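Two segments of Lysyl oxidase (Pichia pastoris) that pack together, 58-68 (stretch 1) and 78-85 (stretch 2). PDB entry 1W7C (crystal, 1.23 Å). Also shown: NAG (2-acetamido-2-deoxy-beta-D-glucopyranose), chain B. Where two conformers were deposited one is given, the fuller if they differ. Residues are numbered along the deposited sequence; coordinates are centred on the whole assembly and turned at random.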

# COMPACT_ATOMS: atom_id res chain seq x y z
N ILE A 58 28.25 19.12 16.91
CA ILE A 58 27.69 20.38 17.38
C ILE A 58 26.41 20.64 16.61
O ILE A 58 26.45 20.80 15.39
CB ILE A 58 28.65 21.58 17.14
CG1 ILE A 58 29.99 21.37 17.83
CG2 ILE A 58 27.97 22.85 17.63
CD1 ILE A 58 31.03 22.44 17.49
N GLU A 59 25.28 20.59 17.31
CA GLU A 59 23.98 20.74 16.66
C GLU A 59 22.97 21.46 17.54
O GLU A 59 23.18 21.66 18.73
CB GLU A 59 23.42 19.38 16.23
CG GLU A 59 23.03 18.50 17.40
CD GLU A 59 22.12 17.34 17.02
OE1 GLU A 59 21.71 17.22 15.85
OE2 GLU A 59 21.81 16.57 17.96
N THR A 60 21.84 21.82 16.93
CA THR A 60 20.76 22.45 17.69
C THR A 60 20.21 21.51 18.76
O THR A 60 19.89 20.36 18.46
CB THR A 60 19.65 22.84 16.76
OG1 THR A 60 20.16 23.81 15.83
CG2 THR A 60 18.49 23.50 17.51
N LEU A 61 20.11 22.00 19.99
CA LEU A 61 19.33 21.35 21.03
C LEU A 61 17.94 21.95 20.93
O LEU A 61 17.74 23.12 21.29
CB LEU A 61 19.95 21.60 22.41
CG LEU A 61 19.21 20.97 23.57
CD1 LEU A 61 19.22 19.45 23.49
CD2 LEU A 61 19.85 21.43 24.88
N LYS A 62 16.99 21.19 20.41
CA LYS A 62 15.68 21.75 20.04
C LYS A 62 14.93 22.21 21.30
O LYS A 62 15.12 21.69 22.40
CB LYS A 62 14.85 20.75 19.27
CG LYS A 62 15.38 20.53 17.84
CD LYS A 62 14.52 19.58 17.09
CE LYS A 62 15.08 19.28 15.73
NZ LYS A 62 16.31 18.42 15.80
N PRO A 63 14.07 23.22 21.16
CA PRO A 63 13.30 23.69 22.30
C PRO A 63 12.39 22.62 22.91
O PRO A 63 12.00 21.69 22.25
CB PRO A 63 12.48 24.84 21.71
CG PRO A 63 13.31 25.36 20.58
CD PRO A 63 13.85 24.05 19.96
N ASN A 64 12.08 22.81 24.17
CA ASN A 64 11.10 22.00 24.83
C ASN A 64 9.70 22.40 24.34
O ASN A 64 9.49 23.49 23.84
CB ASN A 64 11.22 22.16 26.32
CG ASN A 64 12.40 21.41 26.90
OD1 ASN A 64 12.94 20.48 26.30
ND2 ASN A 64 12.80 21.86 28.09
N LYS A 65 8.74 21.49 24.47
CA LYS A 65 7.46 21.64 23.82
C LYS A 65 6.61 22.76 24.40
O LYS A 65 6.05 23.53 23.64
CB LYS A 65 6.70 20.31 23.79
CG LYS A 65 5.34 20.42 23.09
CD LYS A 65 4.70 19.05 22.92
CE LYS A 65 3.38 19.19 22.20
NZ LYS A 65 2.77 17.85 21.99
N THR A 66 6.50 22.85 25.73
CA THR A 66 5.66 23.91 26.28
C THR A 66 6.17 25.29 25.88
O THR A 66 5.38 26.12 25.44
CB THR A 66 5.53 23.76 27.77
OG1 THR A 66 4.93 22.49 28.03
CG2 THR A 66 4.57 24.77 28.37
N GLU A 67 7.48 25.50 25.92
CA GLU A 67 8.03 26.82 25.55
C GLU A 67 7.83 27.05 24.06
O GLU A 67 7.53 28.16 23.63
CB GLU A 67 9.51 26.99 25.94
CG GLU A 67 10.51 26.03 25.32
CD GLU A 67 11.97 26.31 25.72
OE1 GLU A 67 12.21 27.24 26.55
OE2 GLU A 67 12.87 25.63 25.18
N ALA A 68 7.93 26.01 23.25
CA ALA A 68 7.68 26.15 21.82
C ALA A 68 6.23 26.53 21.57
O ALA A 68 5.96 27.40 20.74
CB ALA A 68 8.00 24.86 21.10
N LEU A 78 10.83 33.84 22.10
CA LEU A 78 11.65 32.79 21.48
C LEU A 78 12.25 31.92 22.56
O LEU A 78 12.87 32.44 23.49
CB LEU A 78 12.81 33.41 20.69
CG LEU A 78 12.43 34.01 19.37
CD1 LEU A 78 13.56 34.90 18.86
CD2 LEU A 78 12.12 32.92 18.34
N PRO A 79 12.16 30.60 22.42
CA PRO A 79 12.91 29.73 23.32
C PRO A 79 14.40 29.99 23.22
O PRO A 79 14.86 30.45 22.15
CB PRO A 79 12.56 28.34 22.82
CG PRO A 79 11.25 28.53 22.15
CD PRO A 79 11.33 29.84 21.47
N PRO A 80 15.16 29.68 24.28
CA PRO A 80 16.62 29.82 24.19
C PRO A 80 17.18 29.00 23.03
O PRO A 80 16.72 27.89 22.72
CB PRO A 80 17.11 29.27 25.53
CG PRO A 80 15.97 29.47 26.45
CD PRO A 80 14.73 29.23 25.61
N ARG A 81 18.21 29.55 22.41
CA ARG A 81 18.94 28.95 21.32
C ARG A 81 20.17 28.30 21.94
O ARG A 81 21.05 28.98 22.47
CB ARG A 81 19.36 30.04 20.31
CG ARG A 81 19.99 29.51 19.09
CD ARG A 81 19.10 28.64 18.26
NE ARG A 81 19.68 28.45 16.94
CZ ARG A 81 19.21 27.61 16.02
NH1 ARG A 81 18.10 26.90 16.22
NH2 ARG A 81 19.83 27.51 14.85
N ASN A 82 20.19 26.97 21.93
CA ASN A 82 21.22 26.18 22.57
C ASN A 82 21.77 25.17 21.58
O ASN A 82 21.05 24.71 20.68
CB ASN A 82 20.63 25.40 23.74
CG ASN A 82 20.21 26.28 24.90
OD1 ASN A 82 20.96 27.15 25.34
ND2 ASN A 82 19.01 26.04 25.42
N ALA A 83 23.03 24.79 21.80
CA ALA A 83 23.66 23.68 21.10
C ALA A 83 23.84 22.47 22.02
O ALA A 83 24.21 22.60 23.17
CB ALA A 83 25.01 24.12 20.56
N ARG A 84 23.63 21.30 21.44
CA ARG A 84 24.13 20.02 21.96
C ARG A 84 25.48 19.79 21.28
O ARG A 84 25.59 19.90 20.05
CB ARG A 84 23.19 18.90 21.57
CG ARG A 84 23.76 17.49 21.81
CD ARG A 84 22.88 16.41 21.29
NE ARG A 84 23.46 15.09 21.44
CZ ARG A 84 23.71 14.24 20.46
NH1 ARG A 84 23.49 14.58 19.18
NH2 ARG A 84 24.23 13.03 20.77
N THR A 85 26.49 19.50 22.08
CA THR A 85 27.80 19.08 21.56
C THR A 85 28.19 17.76 22.18
O THR A 85 27.76 17.41 23.26
CB THR A 85 28.86 20.17 21.88
OG1 THR A 85 29.12 20.21 23.30
CG2 THR A 85 28.34 21.59 21.52
C1 NAG B . 13.81 21.07 28.75
C2 NAG B . 14.67 22.09 29.51
C3 NAG B . 15.71 21.46 30.46
C4 NAG B . 15.07 20.33 31.27
C5 NAG B . 14.27 19.44 30.33
C6 NAG B . 13.61 18.27 31.01
C7 NAG B . 15.17 24.27 28.52
C8 NAG B . 15.87 25.04 27.45
N2 NAG B . 15.35 22.95 28.53
O3 NAG B . 16.24 22.47 31.31
O4 NAG B . 16.04 19.48 31.87
O5 NAG B . 13.25 20.15 29.67
O6 NAG B . 12.63 18.80 31.86
O7 NAG B . 14.47 24.86 29.34
O HOH W 1 17.57 25.89 20.82
O HOH W 2 17.29 24.05 23.99
O HOH W 3 15.30 25.92 23.91

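The two stretches meet first as antiparallel β-strands and then as a contact of Pro 63 and the start of a helix with a proline-containing loop. Residues from Ile 58 onward run against those leading up to Thr 85, in strands that extend beyond both of these residues, with an angle of 133° between their N-to-C directions. Glu 59 and Arg 84 form a hydrogen-bonded pair in this ladder: Glu 59 N donates to Arg 84 O at 2.8 Å, and Arg 84 N donates to Glu 59 O, also at 2.8 Å. The same carbonyls receive CA-H...O contacts, from Ile 58 CA to Arg 84 O (3.4 Å) and from Ala 83 CA to Glu 59 O (3.2 Å). Farther along, Leu 61 N donates to Asn 82 O at 3.0 Å. Beyond this bond water takes over: one molecule donates to Leu 61 O (2.8 Å) and Pro 80 O (2.9 Å) and accepts from Asn 82 N (3.0 Å), while a second links Leu 61 O (2.9 Å) to Asn 82 ND2 (3.0 Å).

Side chains on the Glu 59 and Arg 84 face combine charge with apolar cover. The extended arm of Arg 84 carries its guanidinium to Glu 59, where NH1 donates to OE2 at 2.9 Å in a salt bridge. The carboxylate oxygen lies at the edge of the guanidinium, near its plane, where N-H groups point, so a buried arginine has its charge matched. Leu 61 adds a hydrocarbon surface on this face, its CB 4.3 Å from Arg 84 CB and 4.1 Å from Asn 82 CB. On the face shared by Ile 58 and Thr 85, branched side chains suited to strands meet, Ile 58 CG1 lying 4.0 Å from Thr 85 CG2. The small Ala 83 fits close by, with its CB 4.4 Å from Ile 58 CG2. Although Arg 81 points away at CB, its end returns so that Thr 60 OG1 lies over one face of the guanidinium.

At the other end, Pro 63 CB packs 3.7 Å from Pro 79 CB, two rigid rings giving compact apolar surfaces in segments without regular structure. Glu 67 points toward the second stretch: its CD lies 3.6 Å from Pro 79 CB, while OE2 accepts from Asn 64 N at 3.1 Å. A third water donates to Glu 67 OE2 (2.8 Å) and to Pro 80 O (2.7 Å), joining helix and loop. Asn 64, just before the helix, makes no contact with the second stretch; its ND2 is bonded covalently to C1 of NAG (1.4 Å). Altogether the contact buries 645 Å², counting both sides.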